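PDB 2BH4: cytochrome C-550 from Paracoccus versutus, which probably carries electrons as a soluble class I c-type cytochrome, holding one heme c, studied here in a variant with a replaced axial iron ligand. Local coordinates for residues 77-80 / 85-88; 19-24 / 28-33. The protein carries 1 engineered substitution. All coordinates share one frame; numbering follows the deposited sequence.

Interaction 1. Residues 77-80 / 85-88; sequences IEYV and PWLV. With HEC (heme c), chain B.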
loop_
_atom_site.group_PDB
_atom_site.type_symbol
_atom_site.label_atom_id
_atom_site.label_comp_id
_atom_site.label_asym_id
_atom_site.label_seq_id
_atom_site.Cartn_x
_atom_site.Cartn_y
_atom_site.Cartn_z
ATOM N N ILE A 77 5.237 -3.476 -5.141
ATOM C CA ILE A 77 5.466 -3.015 -6.502
ATOM C C ILE A 77 4.359 -3.534 -7.430
ATOM O O ILE A 77 3.826 -2.792 -8.251
ATOM C CB ILE A 77 6.857 -3.427 -6.996
ATOM C CG1 ILE A 77 7.905 -2.625 -6.230
ATOM C CG2 ILE A 77 6.993 -3.178 -8.500
ATOM C CD1 ILE A 77 9.322 -3.113 -6.462
ATOM N N GLU A 78 3.998 -4.805 -7.278
ATOM C CA GLU A 78 2.957 -5.396 -8.122
ATOM C C GLU A 78 1.602 -4.746 -7.864
ATOM O O GLU A 78 0.901 -4.359 -8.795
ATOM C CB GLU A 78 2.884 -6.911 -7.914
ATOM C CG GLU A 78 4.109 -7.671 -8.458
ATOM C CD GLU A 78 4.027 -9.162 -8.267
ATOM O OE1 GLU A 78 3.000 -9.633 -7.715
ATOM O OE2 GLU A 78 4.998 -9.854 -8.656
ATOM N N TYR A 79 1.242 -4.608 -6.594
ATOM C CA TYR A 79 -0.060 -4.036 -6.225
ATOM C C TYR A 79 -0.189 -2.581 -6.687
ATOM O O TYR A 79 -1.205 -2.193 -7.251
ATOM C CB TYR A 79 -0.267 -4.168 -4.723
ATOM C CG TYR A 79 -1.581 -3.608 -4.226
ATOM C CD1 TYR A 79 -2.754 -4.336 -4.316
ATOM C CD2 TYR A 79 -1.631 -2.333 -3.669
ATOM C CE1 TYR A 79 -3.948 -3.799 -3.854
ATOM C CE2 TYR A 79 -2.818 -1.813 -3.178
ATOM C CZ TYR A 79 -3.970 -2.547 -3.288
ATOM O OH TYR A 79 -5.182 -1.989 -2.823
ATOM N N VAL A 80 0.850 -1.784 -6.472
ATOM C CA VAL A 80 0.864 -0.377 -6.920
ATOM C C VAL A 80 0.741 -0.283 -8.431
ATOM O O VAL A 80 0.170 0.674 -8.967
ATOM C CB VAL A 80 2.125 0.322 -6.387
ATOM C CG1 VAL A 80 2.420 1.622 -7.097
ATOM C CG2 VAL A 80 1.986 0.488 -4.866
ATOM N N PRO A 85 -5.685 -7.137 -10.490
ATOM C CA PRO A 85 -5.188 -8.490 -10.766
ATOM C C PRO A 85 -4.324 -9.053 -9.644
ATOM O O PRO A 85 -4.230 -10.276 -9.501
ATOM C CB PRO A 85 -4.358 -8.318 -12.048
ATOM C CG PRO A 85 -4.038 -6.891 -12.094
ATOM C CD PRO A 85 -5.197 -6.166 -11.487
ATOM N N TRP A 86 -3.683 -8.190 -8.855
ATOM C CA TRP A 86 -2.946 -8.682 -7.688
ATOM C C TRP A 86 -3.911 -9.384 -6.724
ATOM O O TRP A 86 -3.627 -10.472 -6.244
ATOM C CB TRP A 86 -2.179 -7.550 -6.989
ATOM C CG TRP A 86 -1.286 -8.001 -5.895
ATOM C CD1 TRP A 86 0.028 -8.364 -6.001
ATOM C CD2 TRP A 86 -1.629 -8.149 -4.509
ATOM N NE1 TRP A 86 0.526 -8.712 -4.780
ATOM C CE2 TRP A 86 -0.474 -8.601 -3.845
ATOM C CE3 TRP A 86 -2.795 -7.945 -3.764
ATOM C CZ2 TRP A 86 -0.452 -8.824 -2.474
ATOM C CZ3 TRP A 86 -2.766 -8.186 -2.417
ATOM C CH2 TRP A 86 -1.618 -8.628 -1.783
ATOM N N LEU A 87 -5.054 -8.762 -6.466
ATOM C CA LEU A 87 -6.061 -9.364 -5.605
ATOM C C LEU A 87 -6.592 -10.665 -6.189
ATOM O O LEU A 87 -6.763 -11.630 -5.463
ATOM C CB LEU A 87 -7.235 -8.407 -5.411
ATOM C CG LEU A 87 -6.986 -7.199 -4.524
ATOM C CD1 LEU A 87 -8.235 -6.340 -4.497
ATOM C CD2 LEU A 87 -6.594 -7.600 -3.107
ATOM N N VAL A 88 -6.854 -10.684 -7.497
ATOM C CA VAL A 88 -7.319 -11.908 -8.134
ATOM C C VAL A 88 -6.268 -13.017 -7.974
ATOM O O VAL A 88 -6.587 -14.154 -7.684
ATOM C CB VAL A 88 -7.667 -11.676 -9.612
ATOM C CG1 VAL A 88 -7.966 -13.015 -10.323
ATOM C CG2 VAL A 88 -8.824 -10.730 -9.743
HETATM FE FE HEC B . -4.128 2.969 -2.242
HETATM C CHA HEC B . -5.025 0.382 -0.230
HETATM C CHB HEC B . -0.839 2.124 -1.859
HETATM C CHC HEC B . -3.234 5.321 -4.571
HETATM C CHD HEC B . -7.293 4.237 -2.187
HETATM N NA HEC B . -3.139 1.530 -1.242
HETATM C C1A HEC B . -3.680 0.526 -0.469
HETATM C C2A HEC B . -2.650 -0.331 0.049
HETATM C C3A HEC B . -1.488 0.156 -0.414
HETATM C C4A HEC B . -1.772 1.326 -1.231
HETATM C CMA HEC B . -0.096 -0.421 -0.146
HETATM C CAA HEC B . -2.881 -1.516 0.993
HETATM C CBA HEC B . -2.822 -0.967 2.417
HETATM C CGA HEC B . -3.083 -1.958 3.527
HETATM O O1A HEC B . -3.213 -1.488 4.706
HETATM O O2A HEC B . -3.151 -3.193 3.282
HETATM N NB HEC B . -2.367 3.609 -3.061
HETATM C C1B HEC B . -1.111 3.176 -2.695
HETATM C C2B HEC B . -0.137 3.945 -3.438
HETATM C C3B HEC B . -0.800 4.785 -4.221
HETATM C C4B HEC B . -2.221 4.624 -3.984
HETATM C CMB HEC B . 1.384 3.779 -3.293
HETATM C CAB HEC B . -0.196 5.778 -5.236
HETATM C CBB HEC B . 0.526 5.189 -6.236
HETATM N NC HEC B . -5.052 4.478 -3.184
HETATM C C1C HEC B . -4.552 5.313 -4.140
HETATM C C2C HEC B . -5.575 6.238 -4.572
HETATM C C3C HEC B . -6.714 5.960 -3.926
HETATM C C4C HEC B . -6.384 4.860 -3.027
HETATM C CMC HEC B . -5.332 7.337 -5.627
HETATM C CAC HEC B . -8.104 6.650 -4.018
HETATM C CBC HEC B . -8.713 6.888 -5.212
HETATM N ND HEC B . -5.846 2.415 -1.378
HETATM C C1D HEC B . -7.062 3.070 -1.515
HETATM C C2D HEC B . -8.105 2.285 -0.892
HETATM C C3D HEC B . -7.416 1.108 -0.305
HETATM C C4D HEC B . -5.995 1.233 -0.653
HETATM C CMD HEC B . -9.606 2.568 -0.791
HETATM C CAD HEC B . -8.142 -0.046 0.413
HETATM C CBD HEC B . -8.283 -1.112 -0.691
HETATM C CGD HEC B . -9.333 -2.179 -0.392
HETATM O O1D HEC B . -9.831 -2.218 0.755
HETATM O O2D HEC B . -9.641 -3.006 -1.287
#
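Y79 turns an edge of its phenol ring toward the indole face of W86, an offset edge-to-face pair that joins helix 73-81 to helix 83-91. The Y79 ring and the six-membered ring of W86 have their centroids 5.5 Å apart and their planes at 79°. The leading atom is Y79 CD1, 3.7 Å from W86 CE3. A second foothold lies nearer the backbone, where Y79 CB sits over the five-membered ring as a CH-pi contact, 4.2 Å from the centroid of that W86 ring. Both side chains leave their helices with CG anti to the backbone N (chi1 180° for Y79 and -173° for W86), and they cross at about a right angle. E78 adds a lesser touch at the rim of the indole, its OE1 3.7 Å from W86 CD1 and close to the ring plane. The indole N-H is spent elsewhere: W86 NE1 is hydrogen-bonded to D75, which helps to fix the rotation of the ring.

The other side of the Y79 side chain belongs to the heme. Y79 CE2 approaches C2A of the porphyrin at 3.6 Å, and its OH comes within 3.5 Å of the heme CHA carbon, while V80 CG2 meets the heme methyl CMB at 3.7 Å. The tyrosine thus lies between W86 and the cofactor, touching both. W71 completes the aromatic cluster, stacking on W86, meeting Y79 obliquely and hydrogen-bonding the heme through NE1.

The contact closes the corner between helices 73-81 and 83-91; V62 of helix 57-65 packs against W86, and helix 108-117 meets helix 73-81 through I77 and V80.

Interaction 2. Residues 19-24 / 28-33; sequences HMVQAP and DIVKGG. With HEC (heme c), chain B.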
loop_
_atom_site.group_PDB
_atom_site.type_symbol
_atom_site.label_atom_id
_atom_site.label_comp_id
_atom_site.label_asym_id
_atom_site.label_seq_id
_atom_site.Cartn_x
_atom_site.Cartn_y
_atom_site.Cartn_z
ATOM N N HIS A 19 -4.381 8.800 0.506
ATOM C CA HIS A 19 -3.543 8.277 1.573
ATOM C C HIS A 19 -2.692 9.337 2.233
ATOM O O HIS A 19 -2.121 10.198 1.559
ATOM C CB HIS A 19 -2.549 7.257 1.002
ATOM C CG HIS A 19 -3.151 5.973 0.514
ATOM N ND1 HIS A 19 -3.480 4.924 1.349
ATOM C CD2 HIS A 19 -3.361 5.525 -0.747
ATOM C CE1 HIS A 19 -3.881 3.895 0.623
ATOM N NE2 HIS A 19 -3.818 4.233 -0.656
ATOM N N MET A 20 -2.522 9.215 3.544
ATOM C CA MET A 20 -1.475 9.973 4.231
ATOM C C MET A 20 -0.321 9.065 4.610
ATOM O O MET A 20 -0.423 7.844 4.535
ATOM C CB MET A 20 -2.012 10.650 5.483
ATOM C CG MET A 20 -2.321 9.705 6.608
ATOM S SD MET A 20 -3.084 10.508 8.018
ATOM C CE MET A 20 -4.669 10.940 7.341
ATOM N N VAL A 21 0.780 9.697 4.996
ATOM C CA VAL A 21 1.910 9.017 5.630
ATOM C C VAL A 21 2.133 9.810 6.913
ATOM O O VAL A 21 2.656 10.937 6.885
ATOM C CB VAL A 21 3.166 9.005 4.745
ATOM C CG1 VAL A 21 4.317 8.297 5.454
ATOM C CG2 VAL A 21 2.863 8.323 3.409
ATOM N N GLN A 22 1.664 9.243 8.014
ATOM C CA GLN A 22 1.702 9.905 9.321
ATOM C C GLN A 22 2.280 8.966 10.372
ATOM O O GLN A 22 1.823 7.843 10.546
ATOM C CB GLN A 22 0.289 10.345 9.714
ATOM C CG GLN A 22 0.247 11.269 10.914
ATOM C CD GLN A 22 -1.178 11.570 11.338
ATOM O OE1 GLN A 22 -1.802 10.801 12.069
ATOM N NE2 GLN A 22 -1.703 12.692 10.867
ATOM N N ALA A 23 3.294 9.436 11.088
ATOM C CA ALA A 23 3.942 8.601 12.093
ATOM C C ALA A 23 3.053 8.337 13.320
ATOM O O ALA A 23 2.086 9.066 13.544
ATOM C CB ALA A 23 5.259 9.226 12.495
ATOM N N PRO A 24 3.338 7.263 14.083
ATOM C CA PRO A 24 2.505 6.945 15.259
ATOM C C PRO A 24 2.351 8.086 16.264
ATOM O O PRO A 24 1.356 8.106 17.001
ATOM C CB PRO A 24 3.223 5.742 15.877
ATOM C CG PRO A 24 3.889 5.089 14.705
ATOM C CD PRO A 24 4.384 6.242 13.882
ATOM N N ASP A 28 2.932 14.374 10.503
ATOM C CA ASP A 28 2.698 14.171 9.078
ATOM C C ASP A 28 4.024 14.142 8.325
ATOM O O ASP A 28 4.834 15.061 8.446
ATOM C CB ASP A 28 1.827 15.277 8.466
ATOM C CG ASP A 28 0.352 15.120 8.769
ATOM O OD1 ASP A 28 -0.140 13.978 8.923
ATOM O OD2 ASP A 28 -0.341 16.171 8.795
ATOM N N ILE A 29 4.261 13.058 7.598
ATOM C CA ILE A 29 5.341 13.002 6.611
ATOM C C ILE A 29 4.767 13.529 5.313
ATOM O O ILE A 29 5.364 14.395 4.656
ATOM C CB ILE A 29 5.831 11.570 6.397
ATOM C CG1 ILE A 29 6.266 10.959 7.729
ATOM C CG2 ILE A 29 6.916 11.509 5.327
ATOM C CD1 ILE A 29 7.217 11.746 8.484
ATOM N N VAL A 30 3.617 12.967 4.931
ATOM C CA VAL A 30 2.832 13.493 3.825
ATOM C C VAL A 30 1.407 13.656 4.306
ATOM O O VAL A 30 0.754 12.679 4.636
ATOM C CB VAL A 30 2.826 12.556 2.587
ATOM C CG1 VAL A 30 2.044 13.192 1.446
ATOM C CG2 VAL A 30 4.253 12.257 2.151
ATOM N N LYS A 31 0.949 14.898 4.370
ATOM C CA LYS A 31 -0.437 15.177 4.661
ATOM C C LYS A 31 -1.255 14.664 3.483
ATOM O O LYS A 31 -0.925 14.928 2.318
ATOM C CB LYS A 31 -0.640 16.686 4.827
ATOM C CG LYS A 31 -2.068 17.131 5.125
ATOM C CD LYS A 31 -2.257 17.617 6.551
ATOM C CE LYS A 31 -3.421 18.605 6.653
ATOM N NZ LYS A 31 -4.545 18.285 5.729
ATOM N N GLY A 32 -2.316 13.924 3.779
ATOM C CA GLY A 32 -3.090 13.315 2.731
ATOM C C GLY A 32 -4.469 12.940 3.197
ATOM O O GLY A 32 -4.847 13.223 4.336
ATOM N N GLY A 33 -5.201 12.295 2.307
ATOM C CA GLY A 33 -6.562 11.907 2.560
ATOM C C GLY A 33 -6.709 10.710 3.471
ATOM O O GLY A 33 -5.730 10.127 3.956
HETATM FE FE HEC B . -4.128 2.969 -2.242
HETATM C CHA HEC B . -5.025 0.382 -0.230
HETATM C CHB HEC B . -0.839 2.124 -1.859
HETATM C CHC HEC B . -3.234 5.321 -4.571
HETATM C CHD HEC B . -7.293 4.237 -2.187
HETATM N NA HEC B . -3.139 1.530 -1.242
HETATM C C1A HEC B . -3.680 0.526 -0.469
HETATM C C2A HEC B . -2.650 -0.331 0.049
HETATM C C3A HEC B . -1.488 0.156 -0.414
HETATM C C4A HEC B . -1.772 1.326 -1.231
HETATM C CMA HEC B . -0.096 -0.421 -0.146
HETATM C CAA HEC B . -2.881 -1.516 0.993
HETATM C CBA HEC B . -2.822 -0.967 2.417
HETATM C CGA HEC B . -3.083 -1.958 3.527
HETATM O O1A HEC B . -3.213 -1.488 4.706
HETATM O O2A HEC B . -3.151 -3.193 3.282
HETATM N NB HEC B . -2.367 3.609 -3.061
HETATM C C1B HEC B . -1.111 3.176 -2.695
HETATM C C2B HEC B . -0.137 3.945 -3.438
HETATM C C3B HEC B . -0.800 4.785 -4.221
HETATM C C4B HEC B . -2.221 4.624 -3.984
HETATM C CMB HEC B . 1.384 3.779 -3.293
HETATM C CAB HEC B . -0.196 5.778 -5.236
HETATM C CBB HEC B . 0.526 5.189 -6.236
HETATM N NC HEC B . -5.052 4.478 -3.184
HETATM C C1C HEC B . -4.552 5.313 -4.140
HETATM C C2C HEC B . -5.575 6.238 -4.572
HETATM C C3C HEC B . -6.714 5.960 -3.926
HETATM C C4C HEC B . -6.384 4.860 -3.027
HETATM C CMC HEC B . -5.332 7.337 -5.627
HETATM C CAC HEC B . -8.104 6.650 -4.018
HETATM C CBC HEC B . -8.713 6.888 -5.212
HETATM N ND HEC B . -5.846 2.415 -1.378
HETATM C C1D HEC B . -7.062 3.070 -1.515
HETATM C C2D HEC B . -8.105 2.285 -0.892
HETATM C C3D HEC B . -7.416 1.108 -0.305
HETATM C C4D HEC B . -5.995 1.233 -0.653
HETATM C CMD HEC B . -9.606 2.568 -0.791
HETATM C CAD HEC B . -8.142 -0.046 0.413
HETATM C CBD HEC B . -8.283 -1.112 -0.691
HETATM C CGD HEC B . -9.333 -2.179 -0.392
HETATM O O1D HEC B . -9.831 -2.218 0.755
HETATM O O2D HEC B . -9.641 -3.006 -1.287
HETATM O O HOH W 1 -4.817 7.760 4.965
#
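The amide of Q22 meets the carboxylate of D28 with the two planes 28° apart. Q22 NE2 donates to D28 OD1 at 2.8 Å from the syn side; the acceptor lies nearly in the amide plane, whereas the nitrogen stands 35° out of the carboxylate plane. Q22 reaches it with CG anti to its own N (chi1 -169°) and an extended chain. With an alanine here, D28 OD1 is likely to lose this amide donor, and its carboxylate would probably be freer to turn. The third flat group, the H19 imidazole, points an edge at the heme, with NE2 2.0 Å from the iron.

Behind these groups the backbones pair antiparallel. V21 N donates to V30 O at 3.0 Å, and V21 O takes two N-H groups, from V30 and from I29, the latter nitrogen 2.8 Å away. With I29 and V30 both facing V21, this is a classic beta bulge, and V21 CG1 packs against I29 CB at 3.7 Å. Farther along, G32, lacking a side chain, lets its CA come within 3.5 Å of H19 O as a CH...O contact. A water then continues the link, accepting from M20 N at 3.1 Å and donating to G33 O at 2.7 Å.

H19 ends the CXXCH motif of c-type cytochromes. Its ND1 is hydrogen-bonded to P37 O, which fixes the ring's rotation and would probably make NE2 a stronger electron donor to the iron.

In the fold
The two contacts illustrate how one cofactor can be gripped by distant parts of a small fold. Interaction 2 comes first in the chain and interaction 1 follows it, their centres about 23 Å apart and on opposite sides of the chain's centre. Their nearest atoms are still about 7 Å apart, and heme c is the body both touch. Residues 19-24 supply the axial histidine, while 77-80 contribute Y79 and V80 to the heme pocket. The second axial ligand is K100, the engineered lysine that replaces the native methionine; Y79 packs against it, so interaction 1 adjoins the altered side of the iron.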